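Local coordinates for protein phosphoribosylaminoimidazole carboxylase (Bombyx mori, PDB 4JA0) that probably catalyses two steps of de novo purine biosynthesis, as a fused AIR carboxylase and SAICAR synthetase, at residues Ala58-Thr63 against Val210-Ser215; Glu95-Glu100 against Phe153-Leu158; Leu226-Gln231 against Lys248-Trp253; His267-Phe272 against Val325-Ala330; Gln316-His321 against Gly342-Pro347. One frame throughout, in Å; residues are numbered along the deposited sequence.

Contact 1. Residues Ala58-Thr63 against Val210-Ser215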
# COMPACT_ATOMS: atom_id res chain seq x y z
N ALA A 58 -16.82 65.89 -15.01
CA ALA A 58 -16.17 65.04 -16.00
C ALA A 58 -15.05 64.22 -15.38
O ALA A 58 -14.91 63.04 -15.68
CB ALA A 58 -15.63 65.88 -17.14
N ILE A 59 -14.31 64.83 -14.46
CA ILE A 59 -13.18 64.18 -13.81
C ILE A 59 -13.65 62.97 -13.01
O ILE A 59 -13.09 61.88 -13.11
CB ILE A 59 -12.46 65.14 -12.82
CG1 ILE A 59 -12.00 66.42 -13.52
CG2 ILE A 59 -11.30 64.42 -12.13
CD1 ILE A 59 -10.89 66.20 -14.54
N SER A 60 -14.70 63.18 -12.22
CA SER A 60 -15.26 62.10 -11.43
C SER A 60 -15.78 60.95 -12.28
O SER A 60 -15.40 59.81 -12.05
CB SER A 60 -16.39 62.62 -10.54
OG SER A 60 -15.86 63.48 -9.55
N ASN A 61 -16.59 61.26 -13.29
CA ASN A 61 -17.21 60.24 -14.12
C ASN A 61 -16.13 59.35 -14.74
O ASN A 61 -16.23 58.11 -14.74
CB ASN A 61 -18.07 60.89 -15.21
CG ASN A 61 -19.07 59.93 -15.83
OD1 ASN A 61 -19.96 59.44 -15.15
ND2 ASN A 61 -18.94 59.68 -17.12
N GLN A 62 -15.06 59.97 -15.23
CA GLN A 62 -13.99 59.19 -15.81
C GLN A 62 -13.23 58.39 -14.75
O GLN A 62 -12.89 57.23 -14.98
CB GLN A 62 -13.02 60.07 -16.60
CG GLN A 62 -13.60 60.67 -17.86
CD GLN A 62 -12.59 61.54 -18.56
OE1 GLN A 62 -12.04 62.47 -17.98
NE2 GLN A 62 -12.34 61.25 -19.83
N THR A 63 -12.98 59.01 -13.60
CA THR A 63 -12.28 58.31 -12.53
C THR A 63 -13.08 57.07 -12.19
O THR A 63 -12.58 55.95 -12.19
CB THR A 63 -12.15 59.18 -11.26
OG1 THR A 63 -11.48 60.42 -11.57
CG2 THR A 63 -11.41 58.41 -10.16
N VAL A 210 -20.41 55.06 -6.48
CA VAL A 210 -19.46 55.80 -7.27
C VAL A 210 -18.16 55.72 -6.50
O VAL A 210 -18.13 55.96 -5.30
CB VAL A 210 -19.90 57.25 -7.40
CG1 VAL A 210 -18.71 58.15 -7.57
CG2 VAL A 210 -20.87 57.40 -8.57
N ILE A 211 -17.08 55.35 -7.17
CA ILE A 211 -15.79 55.39 -6.50
C ILE A 211 -14.93 56.39 -7.27
O ILE A 211 -14.51 56.10 -8.39
CB ILE A 211 -15.12 53.99 -6.42
CG1 ILE A 211 -16.12 52.95 -5.92
CG2 ILE A 211 -13.90 54.02 -5.52
CD1 ILE A 211 -15.57 51.53 -5.87
N ASP A 212 -14.71 57.57 -6.69
CA ASP A 212 -13.85 58.57 -7.31
C ASP A 212 -12.89 59.15 -6.27
O ASP A 212 -12.64 58.51 -5.24
CB ASP A 212 -14.66 59.69 -7.99
CG ASP A 212 -15.62 60.40 -7.04
OD1 ASP A 212 -15.31 60.46 -5.83
OD2 ASP A 212 -16.65 60.97 -7.50
N SER A 213 -12.34 60.34 -6.51
CA SER A 213 -11.43 60.96 -5.54
C SER A 213 -12.14 61.47 -4.31
O SER A 213 -11.49 61.94 -3.37
CB SER A 213 -10.58 62.06 -6.14
OG SER A 213 -9.62 61.54 -7.03
N ASP A 214 -13.46 61.39 -4.29
CA ASP A 214 -14.22 61.73 -3.09
C ASP A 214 -14.39 60.49 -2.21
O ASP A 214 -14.65 60.60 -1.02
CB ASP A 214 -15.59 62.31 -3.47
CG ASP A 214 -15.48 63.64 -4.23
OD1 ASP A 214 -14.52 64.40 -3.97
OD2 ASP A 214 -16.34 63.90 -5.10
N SER A 215 -14.17 59.32 -2.79
CA SER A 215 -14.42 58.06 -2.11
C SER A 215 -13.22 57.55 -1.33
O SER A 215 -13.36 56.68 -0.47
CB SER A 215 -14.80 56.99 -3.15
OG SER A 215 -15.75 57.47 -4.08
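The carboxylate of Asp-212 is the flat group that meets Ser-60 on the helix. Its two oxygens are used differently. OD2 turns to the helix, where Ser-60 OG lies 3.3 Å from Asp-212 OD2. That bond is weak, and the same hydroxyl can reach Lys-56 O instead. OD1 turns back into its own loop. Asp-214 N approaches Asp-212 OD1 at 2.6 Å, from above the carboxylate plane. Asp-212 CG sits between the backbone N and the carbonyl carbon (chi1 58°), which brings the carboxylate near Asp-214 N. This is an Asx turn, in the loop that links strands 205-207 and 216-220 of the SAICAR synthetase part. The loop packs here on the side of helix 57-74.

Thr-63 makes the apolar half of the contact. Its side chain crosses that of Asp-212 at about a right angle, and Thr-63 CG2 comes to 3.8 Å from Asp-212 CA. The hydroxyl is occupied within the helix: Thr-63 OG1 donates to Ile-59 O at 2.7 Å. Thr-63 N also donates to that carbonyl, from the opposite face of its plane. Next to Asp-212, Ser-213 packs on Val-254 and Asp-214 on Phe-251, both of helix 241-257.

Contact 2. Residues Glu95-Glu100 against Phe153-Leu158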
# COMPACT_ATOMS: atom_id res chain seq x y z
N GLU A 95 -31.97 48.79 -5.44
CA GLU A 95 -32.27 49.53 -4.20
C GLU A 95 -31.09 49.56 -3.24
O GLU A 95 -30.62 48.52 -2.78
CB GLU A 95 -33.51 48.98 -3.48
CG GLU A 95 -34.79 49.03 -4.29
CD GLU A 95 -36.03 48.66 -3.49
OE1 GLU A 95 -35.89 48.20 -2.33
OE2 GLU A 95 -37.15 48.81 -4.02
N MET A 96 -30.67 50.76 -2.89
CA MET A 96 -29.45 50.92 -2.12
C MET A 96 -29.61 50.53 -0.65
O MET A 96 -30.64 50.80 -0.02
CB MET A 96 -28.95 52.36 -2.22
CG MET A 96 -28.73 52.82 -3.63
SD MET A 96 -27.41 51.91 -4.46
CE MET A 96 -25.96 52.47 -3.57
N ILE A 97 -28.57 49.89 -0.12
CA ILE A 97 -28.46 49.67 1.31
C ILE A 97 -27.85 50.95 1.85
O ILE A 97 -26.78 51.37 1.42
CB ILE A 97 -27.51 48.49 1.69
CG1 ILE A 97 -27.63 47.30 0.72
CG2 ILE A 97 -27.72 48.06 3.13
CD1 ILE A 97 -29.00 46.80 0.55
N PRO A 98 -28.53 51.59 2.81
CA PRO A 98 -28.07 52.86 3.37
C PRO A 98 -26.90 52.70 4.34
O PRO A 98 -26.95 53.22 5.46
CB PRO A 98 -29.30 53.37 4.13
CG PRO A 98 -30.03 52.14 4.52
CD PRO A 98 -29.80 51.14 3.41
N ILE A 99 -25.87 51.98 3.93
CA ILE A 99 -24.65 51.85 4.71
C ILE A 99 -23.47 52.29 3.87
O ILE A 99 -23.36 51.92 2.70
CB ILE A 99 -24.37 50.39 5.12
CG1 ILE A 99 -25.60 49.80 5.81
CG2 ILE A 99 -23.12 50.30 5.99
CD1 ILE A 99 -25.91 50.45 7.15
N GLU A 100 -22.60 53.10 4.45
CA GLU A 100 -21.30 53.33 3.85
C GLU A 100 -20.30 52.29 4.38
O GLU A 100 -20.07 52.20 5.59
CB GLU A 100 -20.82 54.75 4.13
CG GLU A 100 -21.60 55.81 3.38
CD GLU A 100 -21.19 57.22 3.75
OE1 GLU A 100 -20.28 57.35 4.60
OE2 GLU A 100 -21.78 58.18 3.20
N PHE A 153 -33.21 45.54 7.46
CA PHE A 153 -33.37 46.17 6.15
C PHE A 153 -33.92 45.14 5.15
O PHE A 153 -33.60 43.95 5.24
CB PHE A 153 -32.04 46.70 5.64
CG PHE A 153 -31.50 47.85 6.42
CD1 PHE A 153 -30.27 47.75 7.08
CD2 PHE A 153 -32.19 49.05 6.50
CE1 PHE A 153 -29.75 48.83 7.81
CE2 PHE A 153 -31.67 50.13 7.23
CZ PHE A 153 -30.46 50.01 7.88
N ASN A 154 -34.73 45.59 4.21
CA ASN A 154 -35.33 44.67 3.24
C ASN A 154 -35.44 45.38 1.89
O ASN A 154 -36.15 46.38 1.76
CB ASN A 154 -36.70 44.17 3.74
CG ASN A 154 -37.25 42.98 2.94
OD1 ASN A 154 -36.84 42.74 1.80
ND2 ASN A 154 -38.19 42.23 3.53
N TYR A 155 -34.72 44.87 0.90
CA TYR A 155 -34.67 45.50 -0.41
C TYR A 155 -34.85 44.48 -1.50
O TYR A 155 -34.24 43.41 -1.44
CB TYR A 155 -33.34 46.22 -0.59
CG TYR A 155 -33.15 47.34 0.39
CD1 TYR A 155 -33.84 48.54 0.23
CD2 TYR A 155 -32.32 47.19 1.51
CE1 TYR A 155 -33.70 49.55 1.12
CE2 TYR A 155 -32.17 48.20 2.41
CZ TYR A 155 -32.86 49.39 2.21
OH TYR A 155 -32.74 50.43 3.11
N ASN A 156 -35.72 44.79 -2.46
CA ASN A 156 -35.99 43.92 -3.60
C ASN A 156 -36.15 42.46 -3.20
O ASN A 156 -35.71 41.56 -3.91
CB ASN A 156 -34.93 44.09 -4.69
CG ASN A 156 -35.27 45.22 -5.68
OD1 ASN A 156 -36.40 45.31 -6.19
ND2 ASN A 156 -34.29 46.09 -5.96
N GLY A 157 -36.77 42.24 -2.03
CA GLY A 157 -37.08 40.90 -1.56
C GLY A 157 -35.93 40.24 -0.83
O GLY A 157 -36.04 39.13 -0.32
N LEU A 158 -34.81 40.94 -0.77
CA LEU A 158 -33.66 40.43 -0.05
C LEU A 158 -33.59 41.10 1.30
O LEU A 158 -33.32 42.29 1.43
CB LEU A 158 -32.36 40.67 -0.83
CG LEU A 158 -31.12 40.12 -0.12
CD1 LEU A 158 -31.15 38.61 -0.06
CD2 LEU A 158 -29.86 40.62 -0.77
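Pro-98 makes the apolar centre, touching the outer ends of the Phe-153 and Tyr-155 rings. Its CD lies over one face of Phe-153, and Pro-98 CG is 3.8 Å from Phe-153 CE2. Toward Tyr-155 it points tip to tip, with Pro-98 CD 3.7 Å from Tyr-155 CZ. Pro-98 is also the centre of an inverse gamma turn. Ile-97 adds its CD1, which is 3.5 Å from Tyr-155 CD2. Ile-99 CD1 is more distant, 4.2 Å from Phe-153 CE1.

Tyr-155 carries the contact outward. Its CG, anti to the carbonyl carbon (chi1 -63°), starts the ring toward segment 95-100. Met-96 O lies over one face of this ring, offset toward the rim and 3.4 Å from Tyr-155 CZ. Glu-95 OE1 comes in at the ring edge, in its plane, 3.3 Å from Tyr-155 CD1. The carboxylate and the ring are turned 84° apart.

The outer end is polar. Asn-156 N gives a weak bond of 3.4 Å to Glu-95 OE1. Asn-156 ND2 bonds instead to Val-199 O on strand 188-200. Tyr-155 to Leu-158 form a type I' turn, the tip of the small hairpin of strands 154-155 and 158-159. The hairpin is thus held to segment 95-100 mainly by ring packing, with the Glu-95 charge probably favoured by the C-H edge of Tyr-155.

Contact 3. Residues Leu226-Gln231 against Lys248-Trp253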
# COMPACT_ATOMS: atom_id res chain seq x y z
N LEU A 226 1.75 64.53 0.47
CA LEU A 226 1.48 64.63 -0.96
C LEU A 226 0.06 64.20 -1.34
O LEU A 226 -0.22 64.00 -2.53
CB LEU A 226 2.49 63.80 -1.76
CG LEU A 226 3.95 64.25 -1.67
CD1 LEU A 226 4.89 63.24 -2.31
CD2 LEU A 226 4.09 65.60 -2.32
N MET A 227 -0.83 64.07 -0.34
CA MET A 227 -2.21 63.59 -0.57
C MET A 227 -2.91 64.25 -1.76
O MET A 227 -2.73 65.44 -2.03
CB MET A 227 -3.06 63.75 0.70
CG MET A 227 -3.22 65.17 1.24
SD MET A 227 -4.30 65.32 2.71
CE MET A 227 -3.74 63.96 3.75
N VAL A 228 -3.72 63.48 -2.47
CA VAL A 228 -4.30 63.94 -3.73
C VAL A 228 -5.82 63.79 -3.70
O VAL A 228 -6.50 64.00 -4.71
CB VAL A 228 -3.74 63.14 -4.94
CG1 VAL A 228 -3.84 63.96 -6.20
CG2 VAL A 228 -2.31 62.80 -4.71
N ASP A 229 -6.34 63.37 -2.55
CA ASP A 229 -7.77 63.11 -2.43
C ASP A 229 -8.53 64.33 -1.92
O ASP A 229 -7.98 65.42 -1.77
CB ASP A 229 -8.00 61.94 -1.48
CG ASP A 229 -7.31 62.13 -0.15
OD1 ASP A 229 -6.07 62.34 -0.14
OD2 ASP A 229 -8.01 62.09 0.88
N LYS A 230 -9.81 64.11 -1.62
CA LYS A 230 -10.72 65.13 -1.10
C LYS A 230 -10.38 65.60 0.34
O LYS A 230 -11.07 66.43 0.92
CB LYS A 230 -12.15 64.58 -1.19
CG LYS A 230 -13.29 65.55 -0.95
CD LYS A 230 -14.53 64.77 -0.53
CE LYS A 230 -15.63 65.69 -0.05
NZ LYS A 230 -16.79 64.91 0.45
N GLN A 231 -9.31 65.07 0.92
CA GLN A 231 -8.88 65.53 2.24
C GLN A 231 -8.28 66.93 2.12
O GLN A 231 -8.35 67.73 3.05
CB GLN A 231 -7.88 64.57 2.87
CG GLN A 231 -7.65 64.79 4.36
CD GLN A 231 -8.94 64.70 5.17
OE1 GLN A 231 -9.83 63.91 4.86
NE2 GLN A 231 -9.05 65.52 6.22
N LYS A 248 -8.89 70.72 -8.20
CA LYS A 248 -9.22 70.26 -9.56
C LYS A 248 -7.99 69.67 -10.22
O LYS A 248 -8.08 68.67 -10.94
CB LYS A 248 -9.72 71.41 -10.43
N ARG A 249 -6.85 70.30 -9.99
CA ARG A 249 -5.62 69.84 -10.60
C ARG A 249 -5.20 68.53 -9.96
O ARG A 249 -4.64 67.66 -10.64
CB ARG A 249 -4.51 70.91 -10.51
N ASN A 250 -5.52 68.35 -8.69
CA ASN A 250 -5.26 67.08 -8.02
C ASN A 250 -6.11 65.93 -8.55
O ASN A 250 -5.59 64.85 -8.81
CB ASN A 250 -5.48 67.21 -6.52
CG ASN A 250 -4.25 67.72 -5.80
OD1 ASN A 250 -3.21 67.97 -6.41
ND2 ASN A 250 -4.38 67.92 -4.50
N PHE A 251 -7.40 66.17 -8.75
CA PHE A 251 -8.31 65.12 -9.22
C PHE A 251 -8.03 64.74 -10.67
O PHE A 251 -8.26 63.60 -11.07
CB PHE A 251 -9.78 65.55 -9.08
CG PHE A 251 -10.27 65.63 -7.65
CD1 PHE A 251 -11.62 65.80 -7.39
CD2 PHE A 251 -9.39 65.51 -6.58
CE1 PHE A 251 -12.09 65.86 -6.08
CE2 PHE A 251 -9.84 65.58 -5.26
CZ PHE A 251 -11.19 65.75 -5.01
N ALA A 252 -7.57 65.71 -11.47
CA ALA A 252 -7.24 65.46 -12.87
C ALA A 252 -6.02 64.55 -12.97
O ALA A 252 -5.97 63.66 -13.82
CB ALA A 252 -6.98 66.77 -13.61
N TRP A 253 -5.06 64.76 -12.07
CA TRP A 253 -3.87 63.91 -12.04
C TRP A 253 -4.25 62.46 -11.76
O TRP A 253 -3.72 61.55 -12.39
CB TRP A 253 -2.88 64.42 -10.99
CG TRP A 253 -1.58 63.63 -10.95
CD1 TRP A 253 -0.52 63.76 -11.80
CD2 TRP A 253 -1.23 62.61 -10.01
NE1 TRP A 253 0.48 62.88 -11.45
CE2 TRP A 253 0.07 62.16 -10.35
CE3 TRP A 253 -1.88 62.02 -8.93
CZ2 TRP A 253 0.72 61.15 -9.64
CZ3 TRP A 253 -1.23 61.02 -8.23
CH2 TRP A 253 0.05 60.60 -8.59
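Val-228 and Phe-251 join the loop that leads into helix 231-235 to the side of helix 241-257, within the SAICAR synthetase part. The loop ends in a helix cap: Asp-229 OD2 accepts a weak bond from Gln-231 N.

Val-228 makes the apolar part of the contact. Its CG1 lies 3.3 Å from Asn-250 O and 3.7 Å from Asn-250 CB. The same methyl is 3.9 Å from Trp-253 CE3, and the two side chains cross at about a right angle. Phe-251 meets the loop backbone with its ring edge. Phe-251 CE2 is 3.7 Å from Val-228 O, which lies near the ring plane, and 3.8 Å from Asp-229 C. Further round, Phe-251 CZ is 4.1 Å from Lys-230 CB. An alanine in place of Phe-251 would probably open a gap beside the backbone of Val-228 to Lys-230 and take from Asp-214 the ring edge it packs on.

Lys-230 runs away from the helix to a salt bridge with Asp-46. The contact therefore rests on carbon packing and on ring C-H groups set against backbone carbonyls, while the charged side chains of the loop find their partners elsewhere.

Contact 4. Residues His267-Phe272 against Val325-Ala330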
# COMPACT_ATOMS: atom_id res chain seq x y z
N HIS A 267 2.83 36.91 -20.26
CA HIS A 267 3.14 35.62 -19.65
C HIS A 267 2.60 34.49 -20.47
O HIS A 267 1.72 34.67 -21.31
CB HIS A 267 2.61 35.54 -18.22
CG HIS A 267 1.18 35.96 -18.09
ND1 HIS A 267 0.13 35.24 -18.63
CD2 HIS A 267 0.63 37.06 -17.51
CE1 HIS A 267 -1.00 35.87 -18.37
NE2 HIS A 267 -0.73 36.98 -17.70
N LYS A 268 3.20 33.33 -20.28
CA LYS A 268 2.74 32.14 -20.96
C LYS A 268 2.80 30.98 -19.98
O LYS A 268 3.79 30.81 -19.26
CB LYS A 268 3.59 31.87 -22.21
CG LYS A 268 3.18 30.63 -22.98
CD LYS A 268 1.90 30.87 -23.78
CE LYS A 268 2.14 31.88 -24.90
NZ LYS A 268 0.96 32.04 -25.80
N VAL A 269 1.72 30.22 -19.96
CA VAL A 269 1.64 28.93 -19.28
C VAL A 269 1.68 27.89 -20.39
O VAL A 269 0.85 27.92 -21.31
CB VAL A 269 0.34 28.79 -18.45
CG1 VAL A 269 0.10 27.37 -18.06
CG2 VAL A 269 0.39 29.66 -17.23
N VAL A 270 2.68 27.02 -20.35
CA VAL A 270 2.78 25.97 -21.35
C VAL A 270 2.52 24.61 -20.71
O VAL A 270 3.19 24.24 -19.73
CB VAL A 270 4.16 25.97 -22.05
CG1 VAL A 270 4.17 24.99 -23.19
CG2 VAL A 270 4.49 27.36 -22.55
N VAL A 271 1.56 23.86 -21.24
CA VAL A 271 1.31 22.51 -20.77
C VAL A 271 1.91 21.50 -21.73
O VAL A 271 1.47 21.39 -22.87
CB VAL A 271 -0.19 22.24 -20.62
CG1 VAL A 271 -0.40 20.91 -19.94
CG2 VAL A 271 -0.84 23.34 -19.81
N PHE A 272 2.91 20.74 -21.30
CA PHE A 272 3.44 19.65 -22.12
C PHE A 272 2.75 18.36 -21.74
O PHE A 272 2.81 17.95 -20.58
CB PHE A 272 4.94 19.44 -21.89
CG PHE A 272 5.82 20.48 -22.51
CD1 PHE A 272 5.33 21.38 -23.44
CD2 PHE A 272 7.17 20.54 -22.18
CE1 PHE A 272 6.17 22.33 -24.01
CE2 PHE A 272 8.00 21.49 -22.74
CZ PHE A 272 7.50 22.39 -23.65
N VAL A 325 5.53 29.65 -17.10
CA VAL A 325 5.24 28.49 -16.26
C VAL A 325 4.96 27.26 -17.11
O VAL A 325 4.13 27.32 -18.02
CB VAL A 325 4.03 28.74 -15.37
CG1 VAL A 325 3.66 27.47 -14.65
CG2 VAL A 325 4.35 29.81 -14.36
N PHE A 326 5.66 26.16 -16.82
CA PHE A 326 5.42 24.87 -17.48
C PHE A 326 4.58 23.92 -16.64
O PHE A 326 4.86 23.71 -15.46
CB PHE A 326 6.73 24.18 -17.80
CG PHE A 326 7.57 24.90 -18.78
CD1 PHE A 326 7.10 25.14 -20.06
CD2 PHE A 326 8.84 25.32 -18.43
CE1 PHE A 326 7.89 25.82 -20.99
CE2 PHE A 326 9.64 25.99 -19.36
CZ PHE A 326 9.16 26.24 -20.63
N ILE A 327 3.57 23.34 -17.27
CA ILE A 327 2.79 22.28 -16.63
C ILE A 327 3.06 20.96 -17.34
O ILE A 327 2.90 20.88 -18.56
CB ILE A 327 1.29 22.61 -16.62
CG1 ILE A 327 1.05 23.82 -15.70
CG2 ILE A 327 0.46 21.38 -16.18
CD1 ILE A 327 -0.35 24.37 -15.76
N ALA A 328 3.49 19.97 -16.56
CA ALA A 328 3.83 18.64 -17.11
C ALA A 328 2.76 17.61 -16.84
O ALA A 328 2.52 17.22 -15.68
CB ALA A 328 5.18 18.16 -16.57
N VAL A 329 2.16 17.13 -17.93
CA VAL A 329 1.12 16.11 -17.89
C VAL A 329 1.58 14.79 -18.53
O VAL A 329 1.63 14.66 -19.75
CB VAL A 329 -0.15 16.60 -18.60
CG1 VAL A 329 -1.24 15.54 -18.57
CG2 VAL A 329 -0.65 17.88 -17.96
N ALA A 330 1.91 13.82 -17.70
CA ALA A 330 2.39 12.53 -18.21
C ALA A 330 1.83 11.38 -17.38
O ALA A 330 2.08 11.30 -16.18
CB ALA A 330 3.91 12.49 -18.25
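Phe-326 CG is anti to the carbonyl carbon (chi1 -64°), which starts its ring off beside Val-270; the two side chains point the same way. The ring turns an edge to the valine, with Phe-326 CD1 3.6 Å from Val-270 CB. Phe-272 is on the same face of the sheet. Its ring is 5.6 Å from that of Phe-326, centroid to centroid. The planes are 30° apart and offset, with little overlap. Helix 307-317 covers this face, with Tyr-317 on Val-270 and Phe-326. An alanine in place of Phe-326 would probably leave Phe-272 without its neighbouring ring and open a gap under Tyr-317.

The other face carries Val-269, Val-271, Val-325 and Ile-327. Ile-327 CD1 is 3.8 Å from Val-269 CG1. Further along, Val-271 CG1 is 3.6 Å from Val-329 CG2. Helices 279-291 and 380-391 pack on this face.

The backbones are joined by five bonds. Val-325 N donates to Lys-268 O, and Val-325 O accepts from Val-270 N at 2.8 Å. Ile-327 likewise pairs with both Val-270 and Phe-272, its N lying 2.6 Å from Val-270 O. Val-329 N closes the ladder on Phe-272 O. Val-325 lies opposite Val-269 but bonds to Lys-268 and Val-270 on either side of it, and Ile-327 does the same round Val-271: the parallel pattern. The strand axes are only 18° apart. These are adjacent inner strands of a five-stranded parallel sheet of order 2-1-3-4-5 with helices on both faces, the flavodoxin-like three-layer fold of the AIR carboxylase (PurE) family.

Contact 5. Residues Gln316-His321 against Gly342-Pro347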
# COMPACT_ATOMS: atom_id res chain seq x y z
N GLN A 316 12.61 27.03 -26.89
CA GLN A 316 11.96 28.03 -27.70
C GLN A 316 11.08 28.93 -26.86
O GLN A 316 11.04 30.13 -27.08
CB GLN A 316 11.15 27.38 -28.82
CG GLN A 316 12.03 26.71 -29.88
CD GLN A 316 11.23 25.82 -30.80
OE1 GLN A 316 10.06 25.53 -30.54
NE2 GLN A 316 11.85 25.41 -31.90
N TYR A 317 10.46 28.35 -25.83
CA TYR A 317 9.64 29.11 -24.90
C TYR A 317 10.52 29.98 -23.99
O TYR A 317 10.10 31.04 -23.53
CB TYR A 317 8.72 28.18 -24.08
CG TYR A 317 7.52 27.73 -24.86
CD1 TYR A 317 6.50 28.63 -25.16
CD2 TYR A 317 7.38 26.43 -25.30
CE1 TYR A 317 5.39 28.25 -25.87
CE2 TYR A 317 6.28 26.03 -26.02
CZ TYR A 317 5.28 26.95 -26.31
OH TYR A 317 4.17 26.59 -27.02
N GLU A 318 11.75 29.53 -23.79
CA GLU A 318 12.73 30.22 -22.96
C GLU A 318 13.30 31.49 -23.62
O GLU A 318 14.02 32.27 -22.97
CB GLU A 318 13.85 29.27 -22.57
CG GLU A 318 13.51 28.36 -21.41
CD GLU A 318 14.72 27.64 -20.85
OE1 GLU A 318 14.75 27.33 -19.63
OE2 GLU A 318 15.66 27.38 -21.64
N ASP A 319 12.97 31.69 -24.90
CA ASP A 319 13.27 32.94 -25.61
C ASP A 319 12.15 33.94 -25.35
O ASP A 319 11.34 34.22 -26.25
CB ASP A 319 13.38 32.66 -27.10
CG ASP A 319 13.76 33.90 -27.93
OD1 ASP A 319 14.32 34.88 -27.38
OD2 ASP A 319 13.48 33.87 -29.15
N THR A 320 12.13 34.50 -24.15
CA THR A 320 11.11 35.47 -23.78
C THR A 320 11.67 36.46 -22.79
O THR A 320 12.75 36.23 -22.24
CB THR A 320 9.89 34.75 -23.11
OG1 THR A 320 8.84 35.69 -22.85
CG2 THR A 320 10.31 34.05 -21.79
N HIS A 321 10.96 37.56 -22.57
CA HIS A 321 11.24 38.41 -21.41
C HIS A 321 10.02 38.48 -20.50
O HIS A 321 10.02 39.17 -19.47
CB HIS A 321 11.75 39.79 -21.83
CG HIS A 321 13.17 39.78 -22.30
ND1 HIS A 321 13.61 40.49 -23.40
CD2 HIS A 321 14.27 39.15 -21.80
CE1 HIS A 321 14.91 40.28 -23.57
NE2 HIS A 321 15.33 39.48 -22.61
N GLY A 342 14.92 19.62 -14.68
CA GLY A 342 16.38 19.54 -14.71
C GLY A 342 17.05 20.43 -15.75
O GLY A 342 18.25 20.70 -15.68
N ASN A 343 16.28 20.90 -16.73
CA ASN A 343 16.85 21.66 -17.82
C ASN A 343 16.35 23.10 -17.92
O ASN A 343 16.83 23.88 -18.75
CB ASN A 343 16.64 20.91 -19.14
CG ASN A 343 17.47 19.64 -19.23
OD1 ASN A 343 18.64 19.67 -19.59
ND2 ASN A 343 16.87 18.52 -18.89
N THR A 344 15.41 23.48 -17.06
CA THR A 344 14.95 24.87 -17.06
C THR A 344 14.97 25.48 -15.68
O THR A 344 15.08 24.79 -14.67
CB THR A 344 13.54 25.04 -17.68
OG1 THR A 344 13.35 26.39 -18.11
CG2 THR A 344 12.46 24.69 -16.70
N SER A 345 14.81 26.79 -15.64
CA SER A 345 14.91 27.50 -14.39
C SER A 345 13.53 28.04 -14.06
O SER A 345 13.28 28.50 -12.94
CB SER A 345 15.90 28.65 -14.55
OG SER A 345 15.95 29.44 -13.39
N TYR A 346 12.62 27.94 -15.02
CA TYR A 346 11.25 28.34 -14.80
C TYR A 346 10.52 27.24 -14.01
O TYR A 346 10.83 26.05 -14.14
CB TYR A 346 10.55 28.63 -16.15
CG TYR A 346 11.25 29.74 -16.90
CD1 TYR A 346 10.93 31.08 -16.67
CD2 TYR A 346 12.26 29.45 -17.82
CE1 TYR A 346 11.59 32.09 -17.33
CE2 TYR A 346 12.91 30.45 -18.49
CZ TYR A 346 12.58 31.77 -18.24
OH TYR A 346 13.24 32.76 -18.91
N PRO A 347 9.55 27.64 -13.18
CA PRO A 347 8.77 26.71 -12.38
C PRO A 347 8.09 25.64 -13.22
O PRO A 347 7.51 25.94 -14.27
CB PRO A 347 7.73 27.61 -11.71
CG PRO A 347 7.76 28.91 -12.50
CD PRO A 347 9.15 29.04 -12.96
O HOH W 1 17.92 25.11 -21.21
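Glu-318 and Tyr-346 cross obliquely, the carboxylate and the ring turned 61° apart. They join two loops of the AIR carboxylase alpha/beta fold: one follows helix 307-317, the other follows helix 336-343 and leads to strand 348-350. Glu-318 CG stands anti to the carbonyl carbon (chi1 -81°), and beyond it the chain is extended. The contact rests on this CG, 3.6 Å from Tyr-346 CE2. Thr-344 stands beside the same carboxylate, but the spacing of their oxygens in the model is too short to be trusted. Thr-320 adds a looser touch, with CG2 4.3 Å from Tyr-346 OH.

The site is part of a subunit interface. Glu-318 OE1 forms a salt bridge with Arg-403 of a neighbouring subunit. The arginine probably favours the charged form of this buried carboxylate. Tyr-346 OH is hydrogen-bonded to Lys-181 of that subunit, and Trp-399 of that subunit meets the Tyr-346 ring. The other carboxylate oxygen is reached by a water that donates to Glu-318 OE2 at 3.2 Å and to Asn-343 O at 3.0 Å.

How the contacts relate
The contacts fall into two groups, one in each enzyme part. Contacts 1, 2 and 3 belong to the SAICAR synthetase part, and contacts 4 and 5 to the AIR carboxylase part. Contacts 1 and 3 have centres about 11 Å apart and touch through Ser-213 and Lys-230, whose backbones probably bond, and through Ile-59 on Phe-251. Contact 2 is nested in the loop closed by contact 1, nearest atoms about 7 Å away. Contacts 4 and 5 alternate along the chain and also have centres about 11 Å apart; Phe-326 N probably bonds to Pro-347 O. Contacts 1 and 4 have centres about 41 Å apart, on opposite sides of the chain's centre.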